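Local coordinates for FMN-dependent NADH:quinone oxidoreductase 1 (Bacillus anthracis, PDB 3U7I), which probably uses FMN and NADH to reduce electrophilic quinones and to cleave the azo bond of aromatic azo compounds to the corresponding amines, at residues Asn5-Asn11 with Glu42-Asn48; Lys25-Phe30 with Ala202-Glu207. One frame throughout, in Å; residues are numbered along the deposited sequence.

Interaction 1. Residues Asn5-Asn11 with Glu42-Asn48; sequences NKTLIIN and ETIEQIN
In a parallel pair, a residue's amide and carbonyl bond to two different residues, flanking its partner; Asn5-Asn11 with Glu42-Asn48 is an example. Both run extended, their N-to-C directions 18° apart and axes 4.5 Å at closest approach. The register runs from Lys6–Thr43 to Asn11–Asn48, with CA–CA distances between 4.3 Å (Ile9–Gln46) and 5.3 Å (Ile10–Ile47). Thr7 and Ile9 use both amide and carbonyl, Asn5 its carbonyl and Asn11 its amide. Thr43 N donates to Asn5 O (2.9 Å) and Thr7 N to Thr43 O (2.8 Å); Glu45 N reaches Thr7 O (2.9 Å) and Ile9 N Glu45 O (2.7 Å), before Ile47 N to Ile9 O (2.8 Å) and Asn11 N to Ile47 O (3.0 Å) complete the ladder. Lys6, Leu8 and Ile10 turn their backbone groups to strand 97-103 and the residue preceding it. On their face, Lys6 (chi1 t) bridges to Glu45 (chi1 m), NZ–OE2 2.8 Å; Ser94 also binds that NZ, while Gln91 takes Glu45 OE1. Leu8 CD1 and Ile10 CG1 lie 4.4 and 4.2 Å from Ile47 CG2. On the opposite face, Thr7 OG1 donates to Glu42 OE2 (2.6 Å) and also bonds Tyr34, and Ile9 CG1 meets Ile44 CG2 at 3.9 Å. Asn48 OD1 accepts from Asn11 ND2 (3.2 Å) and Gln46 NE2 (2.8 Å); Val16 O is the stronger partner of Asn11 ND2, while Asn11 OD1 accepts from His13 N. With helix 22-37, the strands form the first beta-alpha-beta unit of a flavodoxin-like fold. One salt bridge, a hydroxyl–carboxylate bond and amide bonds thus satisfy polar ends on both faces in separate small groups.

Interaction 2. Residues Lys25-Phe30 with Ala202-Glu207; sequences KVFKHF and AYKEVE
A histidine stacked on a tyrosine and tied to a carboxylate is the striking feature where Lys25-Phe30 meets Ala202-Glu207, two neighbouring helices on one side of the flavodoxin-like sheet. It illustrates how a helix pair can be apolar beneath and polar at its outer margin. Both segments are regular alpha-helix, running roughly parallel with N-to-C directions 36° apart (signed crossing angle -36°) and axes 9.0 Å at closest approach; the closest CA pairs are Val26–Tyr203 (5.9 Å) and Phe30–Val206 (5.3 Å). The t rotamer of His29 and the m rotamer of Tyr203 bring their rings face to face, centroids 4.1 Å apart and planes at 23°, with His29 CG 3.5 Å from Tyr203 CD1. His29 NE2 donates to OE2 of Glu207 (2.9 Å, nearly linear). Below the rings, Val26 CG1 meets Val206 CG1 at 3.6 Å, Val26 CG2 meets Ala202 CB at 3.7 Å, and Phe30 CB packs on Val206 CB at 3.8 Å. Val26 and Phe30 also rest on strand 143-149, Ala202 and Val206 on strand 181-187, so the valines fill the groove between helices and sheet. At the Lys25 end, a water donates to Lys25 O (2.7 Å) and sits 3.4 Å from Tyr203 OH, a weak bond.

How the interactions relate
Helix 22-37 connects the two contacts: it is the crossover between the strands of interaction 1 and one partner in interaction 2. Their centres lie about 16 Å apart, yet they touch through Phe27, whose CZ packs 3.5 Å from Ile9 CG2 and 3.7 Å from Gln46 OE1 while its side chain stays clear of 202-207. Both contacts are partly buried. Interaction 1 lies nearer the centre of the chain and is built chiefly on a backbone ladder, with polar side chains added at the sheet edge; interaction 2 has no backbone-to-backbone hydrogen bond and rests mainly on side chains, apolar toward the sheet, with the His29–Tyr203 stack and Glu207 at the outer margin. Through Val26, His29 and Phe30 the same helix packs on helix 195-214.

Interaction 1. Residues Asn5-Asn11 with Glu42-Asn48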
ATOM      1  N   ASN C   5      25.801 -13.271  -6.614  1.00 25.12           N
ATOM      2  CA  ASN C   5      26.439 -12.493  -5.546  1.00 20.01           C
ATOM      3  C   ASN C   5      26.130 -11.009  -5.711  1.00 18.33           C
ATOM      4  O   ASN C   5      27.022 -10.204  -5.992  1.00 18.69           O
ATOM      5  CB  ASN C   5      27.949 -12.704  -5.565  1.00 20.03           C
ATOM      6  CG  ASN C   5      28.352 -14.039  -4.996  1.00 22.90           C
ATOM      7  OD1 ASN C   5      27.916 -14.414  -3.914  1.00 26.08           O
ATOM      8  ND2 ASN C   5      29.180 -14.768  -5.724  1.00 20.54           N
ATOM      9  N   LYS C   6      24.861 -10.656  -5.538  1.00 18.34           N
ATOM     10  CA  LYS C   6      24.378  -9.344  -5.906  1.00 17.42           C
ATOM     11  C   LYS C   6      23.425  -8.820  -4.851  1.00 16.74           C
ATOM     12  O   LYS C   6      22.531  -9.549  -4.420  1.00 16.73           O
ATOM     13  CB  LYS C   6      23.646  -9.419  -7.253  1.00 19.40           C
ATOM     14  CG  LYS C   6      23.147  -8.054  -7.736  1.00 23.78           C
ATOM     15  CD  LYS C   6      22.135  -8.163  -8.867  1.00 23.69           C
ATOM     16  CE  LYS C   6      22.742  -8.753 -10.124  1.00 24.33           C
ATOM     17  NZ  LYS C   6      21.869  -8.469 -11.305  1.00 21.52           N
ATOM     18  N   THR C   7      23.613  -7.563  -4.446  1.00 13.61           N
ATOM     19  CA  THR C   7      22.704  -6.888  -3.524  1.00 13.62           C
ATOM     20  C   THR C   7      21.862  -5.900  -4.305  1.00 15.59           C
ATOM     21  O   THR C   7      22.370  -5.198  -5.174  1.00 18.22           O
ATOM     22  CB  THR C   7      23.487  -6.125  -2.437  1.00 16.54           C
ATOM     23  OG1 THR C   7      24.357  -7.030  -1.757  1.00 20.02           O
ATOM     24  CG2 THR C   7      22.546  -5.479  -1.416  1.00 16.06           C
ATOM     25  N   LEU C   8      20.575  -5.840  -4.003  1.00 14.70           N
ATOM     26  CA  LEU C   8      19.707  -4.905  -4.699  1.00 17.72           C
ATOM     27  C   LEU C   8      19.100  -3.899  -3.725  1.00 16.57           C
ATOM     28  O   LEU C   8      18.446  -4.275  -2.752  1.00 16.66           O
ATOM     29  CB  LEU C   8      18.608  -5.651  -5.476  1.00 17.75           C
ATOM     30  CG  LEU C   8      17.513  -4.842  -6.186  1.00 15.32           C
ATOM     31  CD1 LEU C   8      18.080  -3.956  -7.297  1.00 18.08           C
ATOM     32  CD2 LEU C   8      16.414  -5.765  -6.723  1.00 13.76           C
ATOM     33  N   ILE C   9      19.342  -2.621  -3.993  1.00 14.63           N
ATOM     34  CA  ILE C   9      18.735  -1.541  -3.220  1.00 18.54           C
ATOM     35  C   ILE C   9      17.384  -1.195  -3.838  1.00 18.17           C
ATOM     36  O   ILE C   9      17.305  -0.846  -5.021  1.00 16.53           O
ATOM     37  CB  ILE C   9      19.617  -0.251  -3.206  1.00 20.73           C
ATOM     38  CG1 ILE C   9      21.107  -0.589  -3.043  1.00 21.48           C
ATOM     39  CG2 ILE C   9      19.118   0.733  -2.129  1.00 19.39           C
ATOM     40  CD1 ILE C   9      21.415  -1.434  -1.828  1.00 23.14           C
ATOM     41  N   ILE C  10      16.331  -1.313  -3.035  1.00 16.85           N
ATOM     42  CA  ILE C  10      14.995  -0.877  -3.430  1.00 17.04           C
ATOM     43  C   ILE C  10      14.654   0.390  -2.648  1.00 17.76           C
ATOM     44  O   ILE C  10      14.263   0.333  -1.477  1.00 16.90           O
ATOM     45  CB  ILE C  10      13.935  -1.960  -3.173  1.00 16.02           C
ATOM     46  CG1 ILE C  10      14.308  -3.255  -3.897  1.00 16.55           C
ATOM     47  CG2 ILE C  10      12.547  -1.460  -3.589  1.00 16.50           C
ATOM     48  CD1 ILE C  10      13.802  -4.510  -3.196  1.00 14.92           C
ATOM     49  N   ASN C  11      14.850   1.532  -3.299  1.00 16.33           N
ATOM     50  CA  ASN C  11      14.657   2.829  -2.669  1.00 18.18           C
ATOM     51  C   ASN C  11      13.221   3.341  -2.853  1.00 17.30           C
ATOM     52  O   ASN C  11      12.843   3.777  -3.943  1.00 15.86           O
ATOM     53  CB  ASN C  11      15.668   3.824  -3.237  1.00 20.23           C
ATOM     54  CG  ASN C  11      15.505   5.217  -2.670  1.00 24.46           C
ATOM     55  OD1 ASN C  11      14.670   5.459  -1.790  1.00 21.86           O
ATOM     56  ND2 ASN C  11      16.322   6.148  -3.163  1.00 29.09           N
ATOM     57  N   GLU C  42      30.968  -9.479  -4.834  1.00 16.61           N
ATOM     58  CA  GLU C  42      29.645  -8.883  -4.647  1.00 16.48           C
ATOM     59  C   GLU C  42      29.443  -7.647  -5.504  1.00 16.16           C
ATOM     60  O   GLU C  42      30.277  -6.736  -5.491  1.00 18.88           O
ATOM     61  CB  GLU C  42      29.434  -8.494  -3.178  1.00 18.14           C
ATOM     62  CG  GLU C  42      28.017  -8.014  -2.864  1.00 18.71           C
ATOM     63  CD  GLU C  42      27.041  -9.173  -2.699  1.00 21.06           C
ATOM     64  OE1 GLU C  42      27.505 -10.322  -2.563  1.00 20.60           O
ATOM     65  OE2 GLU C  42      25.813  -8.939  -2.699  1.00 21.44           O
ATOM     66  N   THR C  43      28.333  -7.607  -6.235  1.00 15.30           N
ATOM     67  CA  THR C  43      27.961  -6.400  -6.956  1.00 15.97           C
ATOM     68  C   THR C  43      26.682  -5.812  -6.363  1.00 15.66           C
ATOM     69  O   THR C  43      25.968  -6.466  -5.595  1.00 16.64           O
ATOM     70  CB  THR C  43      27.787  -6.636  -8.473  1.00 14.57           C
ATOM     71  OG1 THR C  43      26.911  -7.745  -8.680  1.00 15.49           O
ATOM     72  CG2 THR C  43      29.125  -6.929  -9.138  1.00 13.92           C
ATOM     73  N   ILE C  44      26.394  -4.566  -6.716  1.00 14.40           N
ATOM     74  CA  ILE C  44      25.226  -3.890  -6.162  1.00 17.23           C
ATOM     75  C   ILE C  44      24.464  -3.124  -7.238  1.00 16.84           C
ATOM     76  O   ILE C  44      25.062  -2.428  -8.061  1.00 17.32           O
ATOM     77  CB  ILE C  44      25.630  -2.912  -5.032  1.00 18.81           C
ATOM     78  CG1 ILE C  44      26.393  -3.654  -3.924  1.00 19.87           C
ATOM     79  CG2 ILE C  44      24.407  -2.177  -4.502  1.00 16.53           C
ATOM     80  CD1 ILE C  44      26.908  -2.749  -2.812  1.00 21.63           C
ATOM     81  N   GLU C  45      23.143  -3.271  -7.230  1.00 17.42           N
ATOM     82  CA  GLU C  45      22.277  -2.496  -8.109  1.00 17.88           C
ATOM     83  C   GLU C  45      21.248  -1.763  -7.263  1.00 15.92           C
ATOM     84  O   GLU C  45      20.991  -2.152  -6.122  1.00 19.40           O
ATOM     85  CB  GLU C  45      21.585  -3.406  -9.128  1.00 17.29           C
ATOM     86  CG  GLU C  45      22.554  -4.175  -9.997  1.00 18.61           C
ATOM     87  CD  GLU C  45      21.861  -5.087 -10.980  1.00 22.83           C
ATOM     88  OE1 GLU C  45      20.609  -5.055 -11.049  1.00 24.17           O
ATOM     89  OE2 GLU C  45      22.575  -5.831 -11.690  1.00 22.99           O
ATOM     90  N   GLN C  46      20.672  -0.701  -7.814  1.00 15.64           N
ATOM     91  CA  GLN C  46      19.650   0.069  -7.108  1.00 14.11           C
ATOM     92  C   GLN C  46      18.527   0.493  -8.046  1.00 16.28           C
ATOM     93  O   GLN C  46      18.772   1.006  -9.142  1.00 18.58           O
ATOM     94  CB  GLN C  46      20.258   1.310  -6.446  1.00 15.09           C
ATOM     95  CG  GLN C  46      19.224   2.240  -5.801  1.00 17.34           C
ATOM     96  CD  GLN C  46      19.850   3.209  -4.821  1.00 20.33           C
ATOM     97  OE1 GLN C  46      20.937   2.958  -4.295  1.00 22.42           O
ATOM     98  NE2 GLN C  46      19.176   4.327  -4.574  1.00 19.89           N
ATOM     99  N   ILE C  47      17.293   0.279  -7.609  1.00 15.73           N
ATOM    100  CA  ILE C  47      16.135   0.771  -8.341  1.00 13.90           C
ATOM    101  C   ILE C  47      15.477   1.862  -7.510  1.00 12.44           C
ATOM    102  O   ILE C  47      15.232   1.688  -6.316  1.00 16.58           O
ATOM    103  CB  ILE C  47      15.134  -0.372  -8.697  1.00 19.50           C
ATOM    104  CG1 ILE C  47      13.933   0.166  -9.488  1.00 19.07           C
ATOM    105  CG2 ILE C  47      14.669  -1.113  -7.449  1.00 18.20           C
ATOM    106  CD1 ILE C  47      12.978  -0.929  -9.949  1.00 19.97           C
ATOM    107  N   ASN C  48      15.229   3.002  -8.138  1.00 12.44           N
ATOM    108  CA  ASN C  48      14.608   4.131  -7.461  1.00 14.17           C
ATOM    109  C   ASN C  48      13.141   4.179  -7.841  1.00 14.93           C
ATOM    110  O   ASN C  48      12.803   4.535  -8.968  1.00 17.66           O
ATOM    111  CB  ASN C  48      15.311   5.433  -7.846  1.00 16.87           C
ATOM    112  CG  ASN C  48      16.708   5.546  -7.256  1.00 17.62           C
ATOM    113  OD1 ASN C  48      16.960   5.124  -6.125  1.00 17.63           O
ATOM    114  ND2 ASN C  48      17.624   6.120  -8.022  1.00 16.89           N
TER

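Interaction 2. Residues Lys25-Phe30 with Ala202-Glu207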
ATOM      1  N   LYS C  25      19.831   9.109   4.960  1.00 26.72           N
ATOM      2  CA  LYS C  25      21.056   9.209   5.757  1.00 26.24           C
ATOM      3  C   LYS C  25      21.448   7.862   6.338  1.00 26.15           C
ATOM      4  O   LYS C  25      22.604   7.457   6.246  1.00 28.06           O
ATOM      5  CB  LYS C  25      20.913  10.219   6.904  1.00 30.91           C
ATOM      6  CG  LYS C  25      21.142  11.650   6.490  1.00 36.40           C
ATOM      7  CD  LYS C  25      21.134  12.605   7.670  1.00 41.41           C
ATOM      8  CE  LYS C  25      20.952  14.035   7.169  1.00 48.15           C
ATOM      9  NZ  LYS C  25      21.666  15.059   7.989  1.00 54.50           N
ATOM     10  N   VAL C  26      20.489   7.175   6.950  1.00 26.56           N
ATOM     11  CA  VAL C  26      20.761   5.874   7.563  1.00 26.92           C
ATOM     12  C   VAL C  26      21.192   4.834   6.520  1.00 27.62           C
ATOM     13  O   VAL C  26      22.111   4.048   6.755  1.00 27.14           O
ATOM     14  CB  VAL C  26      19.542   5.371   8.365  1.00 24.97           C
ATOM     15  CG1 VAL C  26      19.817   3.997   8.967  1.00 25.85           C
ATOM     16  CG2 VAL C  26      19.179   6.376   9.453  1.00 23.58           C
ATOM     17  N   PHE C  27      20.529   4.843   5.365  1.00 28.74           N
ATOM     18  CA  PHE C  27      20.897   3.969   4.252  1.00 25.16           C
ATOM     19  C   PHE C  27      22.318   4.232   3.742  1.00 23.78           C
ATOM     20  O   PHE C  27      23.079   3.296   3.474  1.00 22.00           O
ATOM     21  CB  PHE C  27      19.905   4.112   3.087  1.00 24.27           C
ATOM     22  CG  PHE C  27      20.459   3.626   1.777  1.00 26.37           C
ATOM     23  CD1 PHE C  27      20.768   2.284   1.601  1.00 21.70           C
ATOM     24  CD2 PHE C  27      20.696   4.510   0.734  1.00 28.92           C
ATOM     25  CE1 PHE C  27      21.296   1.824   0.410  1.00 21.58           C
ATOM     26  CE2 PHE C  27      21.221   4.055  -0.470  1.00 28.97           C
ATOM     27  CZ  PHE C  27      21.525   2.708  -0.627  1.00 23.90           C
ATOM     28  N   LYS C  28      22.667   5.505   3.581  1.00 23.12           N
ATOM     29  CA  LYS C  28      23.995   5.858   3.088  1.00 27.80           C
ATOM     30  C   LYS C  28      25.083   5.435   4.082  1.00 28.43           C
ATOM     31  O   LYS C  28      26.174   5.002   3.694  1.00 29.46           O
ATOM     32  CB  LYS C  28      24.071   7.352   2.775  1.00 33.47           C
ATOM     33  CG  LYS C  28      23.232   7.771   1.572  1.00 39.26           C
ATOM     34  CD  LYS C  28      22.760   9.224   1.714  1.00 48.68           C
ATOM     35  CE  LYS C  28      23.153  10.074   0.516  1.00 54.24           C
ATOM     36  NZ  LYS C  28      24.638  10.110   0.347  1.00 58.24           N
ATOM     37  N   HIS C  29      24.768   5.535   5.368  1.00 29.11           N
ATOM     38  CA  HIS C  29      25.664   5.043   6.407  1.00 29.05           C
ATOM     39  C   HIS C  29      25.803   3.523   6.288  1.00 28.44           C
ATOM     40  O   HIS C  29      26.917   2.995   6.342  1.00 27.75           O
ATOM     41  CB  HIS C  29      25.147   5.430   7.792  1.00 27.53           C
ATOM     42  CG  HIS C  29      26.145   5.220   8.891  1.00 30.03           C
ATOM     43  ND1 HIS C  29      27.188   6.090   9.125  1.00 32.31           N
ATOM     44  CD2 HIS C  29      26.256   4.239   9.819  1.00 29.49           C
ATOM     45  CE1 HIS C  29      27.900   5.651  10.149  1.00 35.11           C
ATOM     46  NE2 HIS C  29      27.359   4.526  10.583  1.00 31.88           N
ATOM     47  N   PHE C  30      24.673   2.830   6.120  1.00 27.58           N
ATOM     48  CA  PHE C  30      24.687   1.390   5.870  1.00 26.29           C
ATOM     49  C   PHE C  30      25.569   1.036   4.666  1.00 25.58           C
ATOM     50  O   PHE C  30      26.424   0.149   4.754  1.00 26.67           O
ATOM     51  CB  PHE C  30      23.272   0.823   5.659  1.00 25.56           C
ATOM     52  CG  PHE C  30      23.266  -0.576   5.085  1.00 23.97           C
ATOM     53  CD1 PHE C  30      23.475  -1.681   5.903  1.00 24.72           C
ATOM     54  CD2 PHE C  30      23.089  -0.785   3.723  1.00 22.34           C
ATOM     55  CE1 PHE C  30      23.488  -2.969   5.370  1.00 23.88           C
ATOM     56  CE2 PHE C  30      23.111  -2.066   3.185  1.00 22.37           C
ATOM     57  CZ  PHE C  30      23.307  -3.159   4.011  1.00 22.37           C
ATOM     58  N   ALA C 202      20.291   4.515  14.881  1.00 30.53           N
ATOM     59  CA  ALA C 202      20.078   3.827  13.609  1.00 28.02           C
ATOM     60  C   ALA C 202      21.408   3.492  12.943  1.00 29.89           C
ATOM     61  O   ALA C 202      21.579   2.400  12.404  1.00 31.28           O
ATOM     62  CB  ALA C 202      19.232   4.670  12.691  1.00 25.25           C
ATOM     63  N   TYR C 203      22.346   4.435  12.974  1.00 30.07           N
ATOM     64  CA  TYR C 203      23.682   4.181  12.452  1.00 32.15           C
ATOM     65  C   TYR C 203      24.285   2.923  13.075  1.00 35.49           C
ATOM     66  O   TYR C 203      24.867   2.097  12.371  1.00 37.57           O
ATOM     67  CB  TYR C 203      24.613   5.367  12.707  1.00 33.13           C
ATOM     68  CG  TYR C 203      24.326   6.598  11.871  1.00 37.25           C
ATOM     69  CD1 TYR C 203      23.512   6.534  10.743  1.00 38.31           C
ATOM     70  CD2 TYR C 203      24.883   7.830  12.207  1.00 38.38           C
ATOM     71  CE1 TYR C 203      23.254   7.669   9.978  1.00 38.63           C
ATOM     72  CE2 TYR C 203      24.632   8.963  11.453  1.00 39.84           C
ATOM     73  CZ  TYR C 203      23.821   8.879  10.344  1.00 41.19           C
ATOM     74  OH  TYR C 203      23.579  10.015   9.606  1.00 44.77           O
ATOM     75  N   LYS C 204      24.147   2.771  14.390  1.00 35.98           N
ATOM     76  CA  LYS C 204      24.743   1.628  15.075  1.00 37.30           C
ATOM     77  C   LYS C 204      24.120   0.311  14.629  1.00 34.80           C
ATOM     78  O   LYS C 204      24.828  -0.667  14.369  1.00 33.58           O
ATOM     79  CB  LYS C 204      24.631   1.754  16.591  1.00 44.24           C
ATOM     80  CG  LYS C 204      25.448   0.698  17.335  1.00 51.07           C
ATOM     81  CD  LYS C 204      24.819   0.338  18.675  1.00 57.56           C
ATOM     82  CE  LYS C 204      25.459  -0.909  19.276  1.00 59.63           C
ATOM     83  NZ  LYS C 204      24.644  -1.468  20.401  1.00 61.75           N
ATOM     84  N   GLU C 205      22.795   0.287  14.548  1.00 32.69           N
ATOM     85  CA  GLU C 205      22.079  -0.899  14.084  1.00 32.78           C
ATOM     86  C   GLU C 205      22.429  -1.308  12.654  1.00 29.81           C
ATOM     87  O   GLU C 205      22.514  -2.507  12.350  1.00 29.70           O
ATOM     88  CB  GLU C 205      20.572  -0.680  14.168  1.00 35.32           C
ATOM     89  CG  GLU C 205      20.027  -0.575  15.561  1.00 37.37           C
ATOM     90  CD  GLU C 205      18.525  -0.747  15.572  1.00 42.78           C
ATOM     91  OE1 GLU C 205      17.836   0.119  16.155  1.00 48.12           O
ATOM     92  OE2 GLU C 205      18.037  -1.745  14.989  1.00 38.44           O
ATOM     93  N   VAL C 206      22.610  -0.330  11.767  1.00 25.20           N
ATOM     94  CA  VAL C 206      22.902  -0.660  10.371  1.00 25.66           C
ATOM     95  C   VAL C 206      24.369  -1.034  10.160  1.00 28.30           C
ATOM     96  O   VAL C 206      24.712  -1.678   9.164  1.00 27.90           O
ATOM     97  CB  VAL C 206      22.474   0.451   9.382  1.00 26.99           C
ATOM     98  CG1 VAL C 206      20.948   0.553   9.328  1.00 24.39           C
ATOM     99  CG2 VAL C 206      23.107   1.784   9.757  1.00 27.46           C
ATOM    100  N   GLU C 207      25.231  -0.627  11.089  1.00 29.23           N
ATOM    101  CA  GLU C 207      26.598  -1.145  11.116  1.00 29.96           C
ATOM    102  C   GLU C 207      26.572  -2.632  11.463  1.00 27.41           C
ATOM    103  O   GLU C 207      27.177  -3.453  10.778  1.00 28.93           O
ATOM    104  CB  GLU C 207      27.454  -0.392  12.132  1.00 31.47           C
ATOM    105  CG  GLU C 207      27.774   1.026  11.743  1.00 36.97           C
ATOM    106  CD  GLU C 207      28.505   1.774  12.849  1.00 44.35           C
ATOM    107  OE1 GLU C 207      28.993   1.116  13.795  1.00 45.41           O
ATOM    108  OE2 GLU C 207      28.583   3.019  12.771  1.00 47.69           O
TER
HETATM  109  O   HOH W   1      24.667   9.175   6.470  1.00 32.46           O